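2-oxoadipate dioxygenase/decarboxylase, chloroplastic/amyloplastic (Oryza sativa, PDB 6W1K) catalyses the iron(II)-dependent, oxygen-consuming decarboxylation and hydroxylation of 2-oxoadipate to D-2-hydroxyglutarate in plastid lysine breakdown and influences starch synthesis in the grain. Local coordinates at residues A154-S158 against G190-N194; W185-N189 against I261-Y265; H195-H201 against Y265-R271; L239-S243 against N298-I302. One frame throughout, in Å; residues are numbered along the deposited sequence.

Contact 1: residues A154-S158 against G190-N194. With OOG (2-oxoadipic acid), chain F.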
# COMPACT_ATOMS: atom_id res chain seq x y z
N ALA A 154 -3.82 15.77 4.20
CA ALA A 154 -3.59 14.36 4.48
C ALA A 154 -2.13 13.98 4.29
O ALA A 154 -1.61 13.11 4.99
CB ALA A 154 -4.47 13.48 3.58
N THR A 155 -1.44 14.62 3.34
CA THR A 155 -0.04 14.28 3.12
C THR A 155 0.86 14.75 4.26
O THR A 155 1.78 14.03 4.67
CB THR A 155 0.41 14.89 1.79
OG1 THR A 155 -0.53 14.46 0.80
CG2 THR A 155 1.79 14.41 1.40
N LEU A 156 0.59 15.93 4.80
CA LEU A 156 1.26 16.38 6.01
C LEU A 156 1.07 15.38 7.14
O LEU A 156 2.02 15.03 7.84
CB LEU A 156 0.71 17.75 6.40
CG LEU A 156 1.45 19.06 6.19
CD1 LEU A 156 0.56 20.13 6.82
CD2 LEU A 156 2.79 18.97 6.81
N ALA A 157 -0.17 14.91 7.32
CA ALA A 157 -0.44 13.88 8.33
C ALA A 157 0.40 12.62 8.07
O ALA A 157 1.00 12.06 9.00
CB ALA A 157 -1.93 13.55 8.33
N SER A 158 0.46 12.18 6.82
CA SER A 158 1.18 10.96 6.49
C SER A 158 2.68 11.13 6.71
O SER A 158 3.34 10.22 7.21
CB SER A 158 0.89 10.57 5.04
OG SER A 158 1.41 9.28 4.78
N GLY A 190 -4.79 6.17 10.48
CA GLY A 190 -4.99 7.33 9.63
C GLY A 190 -4.33 7.14 8.27
O GLY A 190 -4.39 6.07 7.66
N TYR A 191 -3.71 8.20 7.80
CA TYR A 191 -3.08 8.27 6.49
C TYR A 191 -1.66 7.69 6.46
O TYR A 191 -0.92 7.94 5.49
CB TYR A 191 -3.07 9.72 6.06
CG TYR A 191 -4.42 10.33 5.80
CD1 TYR A 191 -5.16 9.97 4.69
CD2 TYR A 191 -4.94 11.31 6.65
CE1 TYR A 191 -6.38 10.53 4.43
CE2 TYR A 191 -6.14 11.88 6.39
CZ TYR A 191 -6.86 11.50 5.27
OH TYR A 191 -8.07 12.08 4.99
N ALA A 192 -1.26 6.94 7.48
CA ALA A 192 0.04 6.30 7.49
C ALA A 192 0.13 5.31 6.34
O ALA A 192 -0.84 4.65 5.97
CB ALA A 192 0.31 5.56 8.80
N LEU A 193 1.32 5.21 5.76
CA LEU A 193 1.54 4.22 4.72
C LEU A 193 1.16 2.84 5.25
O LEU A 193 1.68 2.39 6.29
CB LEU A 193 3.00 4.26 4.32
CG LEU A 193 3.43 3.31 3.24
CD1 LEU A 193 2.82 3.66 1.88
CD2 LEU A 193 4.95 3.39 3.21
N ASN A 194 0.25 2.17 4.54
CA ASN A 194 -0.25 0.86 4.99
C ASN A 194 0.71 -0.26 4.60
O ASN A 194 0.88 -1.24 5.35
CB ASN A 194 -1.64 0.63 4.41
CG ASN A 194 -2.12 -0.78 4.62
OD1 ASN A 194 -1.95 -1.62 3.75
ND2 ASN A 194 -2.69 -1.05 5.78
C2 OOG F . -4.35 -2.59 0.27
C3 OOG F . -4.46 -4.07 -0.13
C4 OOG F . -4.53 -4.20 -1.66
C6 OOG F . -2.77 -4.95 -3.49
O4 OOG F . -3.67 -5.44 -4.22
O3 OOG F . -1.57 -5.19 -3.75
C5 OOG F . -3.14 -4.09 -2.29
C1 OOG F . -4.51 -2.39 1.78
O1 OOG F . -4.77 -1.32 2.21
O2 OOG F . -4.35 -3.45 2.68
O5 OOG F . -2.34 -3.33 -1.86
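Tyr191, Ser158 and Ala154 account for most of the 208 Å² buried here, and all three are buried in the fold. The Tyr191 ring lies against the first turn of segment 154-158: Ala154 CB sits 3.4 Å from the Tyr191 ring centroid and only 7° off the ring normal, a CH-pi contact over the face. Ala157, three residues on and so nearly one helical turn later, adds an apolar touch, its CB 4.1 Å from Tyr191 CD2. Ser158 supplies the polar element, donating a hydrogen bond from OG to Tyr191 O at 2.8 Å and so anchoring the loop backbone, while the alanines meet its ring. Tyr191 follows Gly190, whose positive phi marks the chain's departure from helix 181-189; the loop runs on to Asn194, which lines the 2-oxoadipate pocket. The contact thus ties helix 154-160 to the loop entering strand 195-199, with Tyr191 OH hydrogen-bonded to Ser74 of helix 72-81, Ala154 against Leu75 of that helix, and Ser158 touching Phe62 of strand 57-65 and Met29 of helix 16-36.

Contact 2: residues W185-N189 against I261-Y265. With OOG (2-oxoadipic acid), chain F.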
# COMPACT_ATOMS: atom_id res chain seq x y z
N TRP A 185 -8.50 -0.29 11.80
CA TRP A 185 -7.14 0.03 11.36
C TRP A 185 -7.00 1.53 11.09
O TRP A 185 -6.07 2.18 11.57
CB TRP A 185 -6.76 -0.78 10.09
CG TRP A 185 -5.30 -0.64 9.80
CD1 TRP A 185 -4.31 -1.49 10.21
CD2 TRP A 185 -4.65 0.40 9.06
NE1 TRP A 185 -3.11 -1.02 9.82
CE2 TRP A 185 -3.27 0.12 9.09
CE3 TRP A 185 -5.08 1.53 8.38
CZ2 TRP A 185 -2.33 0.93 8.49
CZ3 TRP A 185 -4.14 2.33 7.75
CH2 TRP A 185 -2.78 2.04 7.84
N THR A 186 -7.93 2.10 10.32
CA THR A 186 -7.80 3.49 9.91
C THR A 186 -8.01 4.44 11.07
O THR A 186 -7.36 5.48 11.13
CB THR A 186 -8.79 3.74 8.78
OG1 THR A 186 -8.59 2.74 7.78
CG2 THR A 186 -8.59 5.06 8.09
N LEU A 187 -8.86 4.07 12.05
CA LEU A 187 -9.05 4.94 13.19
C LEU A 187 -7.74 5.20 13.92
O LEU A 187 -7.47 6.33 14.35
CB LEU A 187 -10.09 4.33 14.16
CG LEU A 187 -10.45 5.22 15.33
CD1 LEU A 187 -11.21 6.44 14.83
CD2 LEU A 187 -11.30 4.45 16.37
N VAL A 188 -6.91 4.17 14.07
CA VAL A 188 -5.69 4.32 14.84
C VAL A 188 -4.44 4.58 13.98
O VAL A 188 -3.40 4.95 14.54
CB VAL A 188 -5.46 3.10 15.76
CG1 VAL A 188 -6.56 3.04 16.83
CG2 VAL A 188 -5.42 1.81 14.98
N ASN A 189 -4.52 4.42 12.66
CA ASN A 189 -3.37 4.65 11.79
C ASN A 189 -3.56 5.82 10.82
O ASN A 189 -2.56 6.37 10.35
CB ASN A 189 -3.02 3.39 10.97
CG ASN A 189 -2.43 2.26 11.82
OD1 ASN A 189 -1.26 2.27 12.19
ND2 ASN A 189 -3.26 1.28 12.16
N ILE A 261 -2.80 -2.86 18.90
CA ILE A 261 -3.40 -2.45 17.64
C ILE A 261 -2.54 -2.98 16.47
O ILE A 261 -1.33 -3.16 16.62
CB ILE A 261 -3.51 -0.90 17.49
CG1 ILE A 261 -2.12 -0.27 17.56
CG2 ILE A 261 -4.44 -0.28 18.49
CD1 ILE A 261 -1.99 1.12 16.96
N PRO A 262 -3.13 -3.10 15.29
CA PRO A 262 -2.32 -3.38 14.09
C PRO A 262 -1.63 -2.14 13.54
O PRO A 262 -2.20 -1.05 13.48
CB PRO A 262 -3.36 -3.92 13.10
CG PRO A 262 -4.64 -3.19 13.48
CD PRO A 262 -4.58 -3.11 15.01
N ARG A 263 -0.37 -2.31 13.16
CA ARG A 263 0.32 -1.32 12.35
C ARG A 263 0.32 -1.83 10.90
O ARG A 263 -0.72 -2.30 10.41
CB ARG A 263 1.72 -1.04 12.90
CG ARG A 263 1.71 -0.35 14.29
CD ARG A 263 1.07 1.02 14.23
NE ARG A 263 1.46 1.91 15.31
CZ ARG A 263 0.86 3.08 15.56
NH1 ARG A 263 -0.16 3.48 14.80
NH2 ARG A 263 1.28 3.83 16.56
N SER A 264 1.44 -1.72 10.21
CA SER A 264 1.49 -1.96 8.78
C SER A 264 2.24 -3.25 8.49
O SER A 264 2.69 -3.96 9.38
CB SER A 264 2.12 -0.77 8.08
OG SER A 264 1.33 0.39 8.30
N TYR A 265 2.36 -3.55 7.20
CA TYR A 265 2.97 -4.78 6.75
C TYR A 265 3.76 -4.46 5.50
O TYR A 265 3.86 -3.30 5.10
CB TYR A 265 1.94 -5.88 6.50
CG TYR A 265 0.92 -5.60 5.38
CD1 TYR A 265 -0.26 -4.93 5.66
CD2 TYR A 265 1.12 -6.05 4.09
CE1 TYR A 265 -1.20 -4.70 4.69
CE2 TYR A 265 0.17 -5.81 3.10
CZ TYR A 265 -0.99 -5.13 3.42
OH TYR A 265 -1.96 -4.87 2.48
C2 OOG F . -4.35 -2.59 0.27
C3 OOG F . -4.46 -4.07 -0.13
C4 OOG F . -4.53 -4.20 -1.66
C6 OOG F . -2.77 -4.95 -3.49
O4 OOG F . -3.67 -5.44 -4.22
O3 OOG F . -1.57 -5.19 -3.75
C5 OOG F . -3.14 -4.09 -2.29
C1 OOG F . -4.51 -2.39 1.78
O1 OOG F . -4.77 -1.32 2.21
O2 OOG F . -4.35 -3.45 2.68
O5 OOG F . -2.34 -3.33 -1.86
O HOH W 1 1.29 1.69 10.70
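One asparagine side chain bridges helix and strand through both ends of its amide. Asn189 ND2 donates to Pro262 O at 2.9 Å, with an N-H...O angle of 168°, and also to Trp185 O, one turn back in its own helix, at 3.0 Å. Asn189 OD1 accepts from Arg263 NH1 at 3.1 Å and 162°, at the edge of the guanidinium, near its plane, and from a water 3.0 Å away. That water donates in turn to Ser264 OG at 2.7 Å, while Ser264 OG is also hydrogen-bonded to Leu193 O in the loop after the helix. Trp185 makes the straightest bond: its indole NE1 donates to Arg263 O at 2.8 Å and 176°. Apolar contacts flank this network, with Trp185 CD1 3.7 Å from Pro262 CG and Val188 CG2 4.0 Å from Ile261 CD1. The segments therefore join the C-terminal turn of helix 181-189 to strand 258-271 at the point where a bulge or short loop interrupts it. Trp185 also forms a cation-pi contact with Arg63, a 2-oxoadipate-binding residue, and Tyr265 OH donates to O2 of 2-oxoadipate at 2.8 Å. The directional bonds to the carbonyls of Pro262 and Arg263 are consistent with a fixed course for the chain as it approaches the substrate-binding Tyr265.

Contact 3: residues H195-H201 against Y265-R271. With NI (nickel (II) ion), chain E; OOG (2-oxoadipic acid), chain F.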
# COMPACT_ATOMS: atom_id res chain seq x y z
N HIS A 195 1.35 -0.13 3.43
CA HIS A 195 2.49 -0.97 3.12
C HIS A 195 3.24 -0.41 1.92
O HIS A 195 2.71 0.38 1.12
CB HIS A 195 2.08 -2.43 2.87
CG HIS A 195 1.24 -2.65 1.65
ND1 HIS A 195 -0.14 -2.56 1.67
CD2 HIS A 195 1.57 -3.01 0.39
CE1 HIS A 195 -0.61 -2.83 0.47
NE2 HIS A 195 0.41 -3.09 -0.33
N THR A 196 4.49 -0.80 1.83
CA THR A 196 5.23 -0.73 0.59
C THR A 196 5.34 -2.15 0.06
O THR A 196 5.03 -3.12 0.76
CB THR A 196 6.61 -0.09 0.79
OG1 THR A 196 7.16 0.25 -0.51
CG2 THR A 196 7.55 -1.03 1.50
N THR A 197 5.81 -2.27 -1.18
CA THR A 197 5.86 -3.53 -1.92
C THR A 197 7.19 -3.64 -2.62
O THR A 197 7.58 -2.73 -3.35
CB THR A 197 4.75 -3.56 -2.97
OG1 THR A 197 3.51 -3.25 -2.34
CG2 THR A 197 4.64 -4.91 -3.63
N ILE A 198 7.89 -4.75 -2.42
CA ILE A 198 9.14 -5.00 -3.10
C ILE A 198 8.82 -5.64 -4.44
O ILE A 198 8.09 -6.64 -4.52
CB ILE A 198 10.06 -5.89 -2.27
CG1 ILE A 198 10.46 -5.20 -0.97
CG2 ILE A 198 11.29 -6.28 -3.07
CD1 ILE A 198 11.27 -6.14 -0.07
N SER A 199 9.38 -5.07 -5.51
CA SER A 199 9.26 -5.63 -6.84
C SER A 199 10.28 -6.75 -6.99
O SER A 199 11.45 -6.50 -7.30
CB SER A 199 9.50 -4.52 -7.87
OG SER A 199 9.46 -5.09 -9.15
N THR A 200 9.85 -8.00 -6.80
CA THR A 200 10.85 -9.08 -6.78
C THR A 200 11.55 -9.25 -8.12
O THR A 200 12.74 -9.58 -8.15
CB THR A 200 10.24 -10.42 -6.33
OG1 THR A 200 9.41 -11.00 -7.36
CG2 THR A 200 9.45 -10.22 -5.05
N HIS A 201 10.83 -9.08 -9.24
CA HIS A 201 11.44 -9.30 -10.55
C HIS A 201 12.54 -8.29 -10.86
O HIS A 201 13.30 -8.50 -11.81
CB HIS A 201 10.37 -9.26 -11.66
CG HIS A 201 9.55 -8.00 -11.67
ND1 HIS A 201 8.41 -7.86 -10.90
CD2 HIS A 201 9.70 -6.84 -12.34
CE1 HIS A 201 7.90 -6.65 -11.09
NE2 HIS A 201 8.66 -6.02 -11.96
N TYR A 265 2.36 -3.55 7.20
CA TYR A 265 2.97 -4.78 6.75
C TYR A 265 3.76 -4.46 5.50
O TYR A 265 3.86 -3.30 5.10
CB TYR A 265 1.94 -5.88 6.50
CG TYR A 265 0.92 -5.60 5.38
CD1 TYR A 265 -0.26 -4.93 5.66
CD2 TYR A 265 1.12 -6.05 4.09
CE1 TYR A 265 -1.20 -4.70 4.69
CE2 TYR A 265 0.17 -5.81 3.10
CZ TYR A 265 -0.99 -5.13 3.42
OH TYR A 265 -1.96 -4.87 2.48
N ILE A 266 4.38 -5.48 4.91
CA ILE A 266 5.12 -5.30 3.67
C ILE A 266 4.68 -6.37 2.68
O ILE A 266 4.41 -7.51 3.06
CB ILE A 266 6.65 -5.31 3.91
CG1 ILE A 266 7.39 -5.00 2.60
CG2 ILE A 266 7.15 -6.65 4.49
CD1 ILE A 266 8.90 -4.63 2.76
N GLU A 267 4.60 -5.99 1.41
CA GLU A 267 4.16 -6.89 0.35
C GLU A 267 5.32 -7.13 -0.62
O GLU A 267 6.30 -6.37 -0.67
CB GLU A 267 2.92 -6.31 -0.35
CG GLU A 267 2.37 -7.13 -1.47
CD GLU A 267 1.44 -6.33 -2.38
OE1 GLU A 267 0.61 -5.59 -1.85
OE2 GLU A 267 1.55 -6.44 -3.63
N PHE A 268 5.23 -8.26 -1.33
CA PHE A 268 6.17 -8.66 -2.38
C PHE A 268 5.36 -9.04 -3.61
O PHE A 268 4.36 -9.76 -3.51
CB PHE A 268 7.05 -9.81 -1.90
CG PHE A 268 7.29 -9.79 -0.41
CD1 PHE A 268 8.12 -8.83 0.16
CD2 PHE A 268 6.69 -10.73 0.41
CE1 PHE A 268 8.35 -8.82 1.54
CE2 PHE A 268 6.90 -10.74 1.77
CZ PHE A 268 7.72 -9.78 2.35
N ALA A 269 5.77 -8.53 -4.77
CA ALA A 269 4.98 -8.72 -5.97
C ALA A 269 5.87 -9.04 -7.15
O ALA A 269 6.95 -8.47 -7.32
CB ALA A 269 4.13 -7.48 -6.28
N GLU A 270 5.40 -9.98 -7.96
CA GLU A 270 6.06 -10.33 -9.22
C GLU A 270 5.08 -10.06 -10.35
O GLU A 270 3.95 -10.56 -10.33
CB GLU A 270 6.50 -11.80 -9.26
CG GLU A 270 7.35 -12.13 -10.52
CD GLU A 270 8.10 -13.47 -10.45
OE1 GLU A 270 8.12 -14.09 -9.38
OE2 GLU A 270 8.68 -13.90 -11.49
N ARG A 271 5.50 -9.26 -11.31
CA ARG A 271 4.74 -9.00 -12.52
C ARG A 271 5.41 -9.73 -13.67
O ARG A 271 6.55 -9.41 -14.03
CB ARG A 271 4.64 -7.50 -12.80
CG ARG A 271 4.07 -6.69 -11.60
CD ARG A 271 3.98 -5.16 -11.88
NE ARG A 271 3.24 -4.54 -10.78
CZ ARG A 271 1.92 -4.46 -10.72
NH1 ARG A 271 1.35 -3.92 -9.66
NH2 ARG A 271 1.17 -4.88 -11.72
NI NI E . -0.33 -3.96 -2.17
C2 OOG F . -4.35 -2.59 0.27
C3 OOG F . -4.46 -4.07 -0.13
C4 OOG F . -4.53 -4.20 -1.66
C6 OOG F . -2.77 -4.95 -3.49
O4 OOG F . -3.67 -5.44 -4.22
O3 OOG F . -1.57 -5.19 -3.75
C5 OOG F . -3.14 -4.09 -2.29
C1 OOG F . -4.51 -2.39 1.78
O1 OOG F . -4.77 -1.32 2.21
O2 OOG F . -4.35 -3.45 2.68
O5 OOG F . -2.34 -3.33 -1.86
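This is a parallel strand pairing at the metal centre, between strand 195-199 and strand 258-271 of the mixed central sheet. The local axes approach to 4.4 Å at 32°, and the contact buries 681 Å². Four backbone hydrogen bonds alternate direction: Glu267 N to Thr196 O (3.0 Å), Ile198 N to Glu267 O (2.9 Å), Ala269 N to Ile198 O (3.0 Å) and Thr200 N to Ala269 O (3.0 Å). His195, Thr197, Tyr265, Glu267 and Ala269 lie on the face carrying the metal, where His195 NE2 binds nickel at 2.2 Å and Glu267 OE1 at 1.9 Å; Glu267 OE2 is hydrogen-bonded to Gln241 NE2 of strand 239-243. With His59 from strand 57-65 they form a two-histidine, one-glutamate site on the sheet, in keeping with the protein's place in the glyoxalase (vicinal oxygen chelate) clan; iron(II) is the natural cofactor. The substrate chelates the same nickel through O5 at 2.1 Å and O3 at 2.4 Å. Tyr265 presents its ring face to His195 CB, 3.9 Å from the Tyr265 centroid, and its OH donates to 2-oxoadipate O2 at 2.8 Å. On the other face, Ile198 CD1 lies 4.0 Å from Ile266 CD1 and 4.1 Å from Phe268 CD1, with helix 38-51 packed against Ile198 and Ile266.

Contact 4: residues L239-S243 against N298-I302. With OOG (2-oxoadipic acid), chain F.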
# COMPACT_ATOMS: atom_id res chain seq x y z
N LEU A 239 0.17 -11.65 -12.30
CA LEU A 239 0.41 -10.86 -11.11
C LEU A 239 0.35 -11.79 -9.91
O LEU A 239 -0.70 -12.38 -9.63
CB LEU A 239 -0.60 -9.73 -10.99
CG LEU A 239 -0.48 -8.92 -9.69
CD1 LEU A 239 0.89 -8.21 -9.58
CD2 LEU A 239 -1.64 -7.91 -9.65
N GLN A 240 1.48 -11.94 -9.23
CA GLN A 240 1.61 -12.85 -8.10
C GLN A 240 2.10 -12.07 -6.89
O GLN A 240 3.12 -11.36 -6.97
CB GLN A 240 2.56 -14.00 -8.45
CG GLN A 240 2.33 -14.57 -9.85
CD GLN A 240 3.01 -15.92 -10.08
OE1 GLN A 240 3.81 -16.38 -9.27
NE2 GLN A 240 2.70 -16.54 -11.21
N GLN A 241 1.38 -12.18 -5.78
CA GLN A 241 1.61 -11.29 -4.65
C GLN A 241 1.61 -12.07 -3.36
O GLN A 241 0.86 -13.04 -3.21
CB GLN A 241 0.56 -10.20 -4.61
CG GLN A 241 0.57 -9.26 -5.80
CD GLN A 241 -0.64 -8.35 -5.80
OE1 GLN A 241 -1.67 -8.65 -6.40
NE2 GLN A 241 -0.51 -7.22 -5.12
N SER A 242 2.49 -11.67 -2.44
CA SER A 242 2.52 -12.20 -1.08
C SER A 242 2.76 -11.02 -0.14
O SER A 242 3.17 -9.94 -0.56
CB SER A 242 3.58 -13.28 -0.92
OG SER A 242 4.85 -12.79 -1.26
N SER A 243 2.50 -11.24 1.15
CA SER A 243 2.58 -10.15 2.13
C SER A 243 2.84 -10.75 3.51
O SER A 243 2.43 -11.88 3.79
CB SER A 243 1.30 -9.32 2.21
OG SER A 243 0.21 -10.06 2.70
N ASN A 298 -6.82 -10.90 -5.80
CA ASN A 298 -5.63 -10.78 -4.96
C ASN A 298 -5.84 -9.76 -3.85
O ASN A 298 -5.64 -10.04 -2.66
CB ASN A 298 -4.41 -10.37 -5.80
CG ASN A 298 -3.98 -11.45 -6.77
OD1 ASN A 298 -4.66 -12.45 -6.92
ND2 ASN A 298 -2.82 -11.27 -7.39
N ALA A 299 -6.19 -8.53 -4.24
CA ALA A 299 -6.27 -7.45 -3.27
C ALA A 299 -7.19 -7.81 -2.12
O ALA A 299 -6.90 -7.49 -0.97
CB ALA A 299 -6.77 -6.19 -3.97
N ASP A 300 -8.33 -8.45 -2.43
CA ASP A 300 -9.30 -8.79 -1.41
C ASP A 300 -8.65 -9.55 -0.26
O ASP A 300 -8.97 -9.31 0.90
CB ASP A 300 -10.46 -9.61 -2.00
CG ASP A 300 -11.65 -9.75 -1.05
OD1 ASP A 300 -11.94 -8.81 -0.28
OD2 ASP A 300 -12.31 -10.81 -1.08
N LYS A 301 -7.71 -10.45 -0.56
CA LYS A 301 -7.11 -11.27 0.48
C LYS A 301 -5.91 -10.58 1.13
O LYS A 301 -5.62 -10.83 2.31
CB LYS A 301 -6.68 -12.62 -0.12
CG LYS A 301 -7.82 -13.42 -0.79
CD LYS A 301 -8.79 -14.00 0.27
CE LYS A 301 -10.02 -14.69 -0.37
NZ LYS A 301 -11.30 -13.94 -0.11
N ILE A 302 -5.25 -9.69 0.41
CA ILE A 302 -4.10 -8.98 0.96
C ILE A 302 -4.56 -7.97 2.00
O ILE A 302 -3.83 -7.71 2.96
CB ILE A 302 -3.30 -8.32 -0.17
CG1 ILE A 302 -2.69 -9.40 -1.07
CG2 ILE A 302 -2.17 -7.43 0.37
CD1 ILE A 302 -2.09 -8.87 -2.37
C2 OOG F . -4.35 -2.59 0.27
C3 OOG F . -4.46 -4.07 -0.13
C4 OOG F . -4.53 -4.20 -1.66
C6 OOG F . -2.77 -4.95 -3.49
O4 OOG F . -3.67 -5.44 -4.22
O3 OOG F . -1.57 -5.19 -3.75
C5 OOG F . -3.14 -4.09 -2.29
C1 OOG F . -4.51 -2.39 1.78
O1 OOG F . -4.77 -1.32 2.21
O2 OOG F . -4.35 -3.45 2.68
O5 OOG F . -2.34 -3.33 -1.86
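Both hydrogen bonds across this contact come from one helix residue. Asn298 ND2 donates to Gln241 OE1 at 3.0 Å, with an N-H...O angle of 160°, and to Leu239 O at 3.3 Å and 141°, a longer and more bent bond. One amide nitrogen thus meets both the backbone and a side chain of the strand. Segments 239-243 and 298-302 run almost parallel, their axes 2° apart in direction and 9.5 Å apart at closest approach, so side chains span the gap. The alternation of a beta strand selects which ones: Leu239, Gln241 and Ser243 point toward helix 296-302, whereas Gln240 and Ser242 point away. The helix lies over the sheet at the substrate pocket, which Gln241, Ala299 and Ile302 all line. Van der Waals contacts involve Ile302, whose methyls meet polar side chains: its CD1 is 3.6 Å from Gln241 NE2 and its CG2 4.2 Å from Ser243 OG; that hydroxyl is hydrogen-bonded to Ser305. Toward the ligand, Gln241 NE2 makes a weak hydrogen bond to 2-oxoadipate O3 (2.7 Å, 127°), besides its bond to Glu267 OE2, and Ala299 CB comes within 3.2 Å of 2-oxoadipate O4.

In the fold
All four contacts are buried, and each has a residue beside 2-oxoadipate, yet their chemistry changes with position. Contact 3, with its centre about 9 Å from that of the chain, is backbone pairing within the sheet and carries two of the three protein metal ligands, His195 and Glu267. Contact 4, its centre about 10 Å from that of contact 3, joins the neighbouring strand to a helix through the side-chain amide of Asn298; Gln241 NE2 lies 2.7 Å from Glu267 OE2 between them. Contacts 2 and 3 share Tyr265 and strand 258-271, but contact 2 relies on side-chain hydrogen bonds, two of them to backbone carbonyls across the segments. Contact 1 is mainly aromatic and apolar, and meets contact 2 where Leu193 O lies 2.9 Å from Ser264 OG.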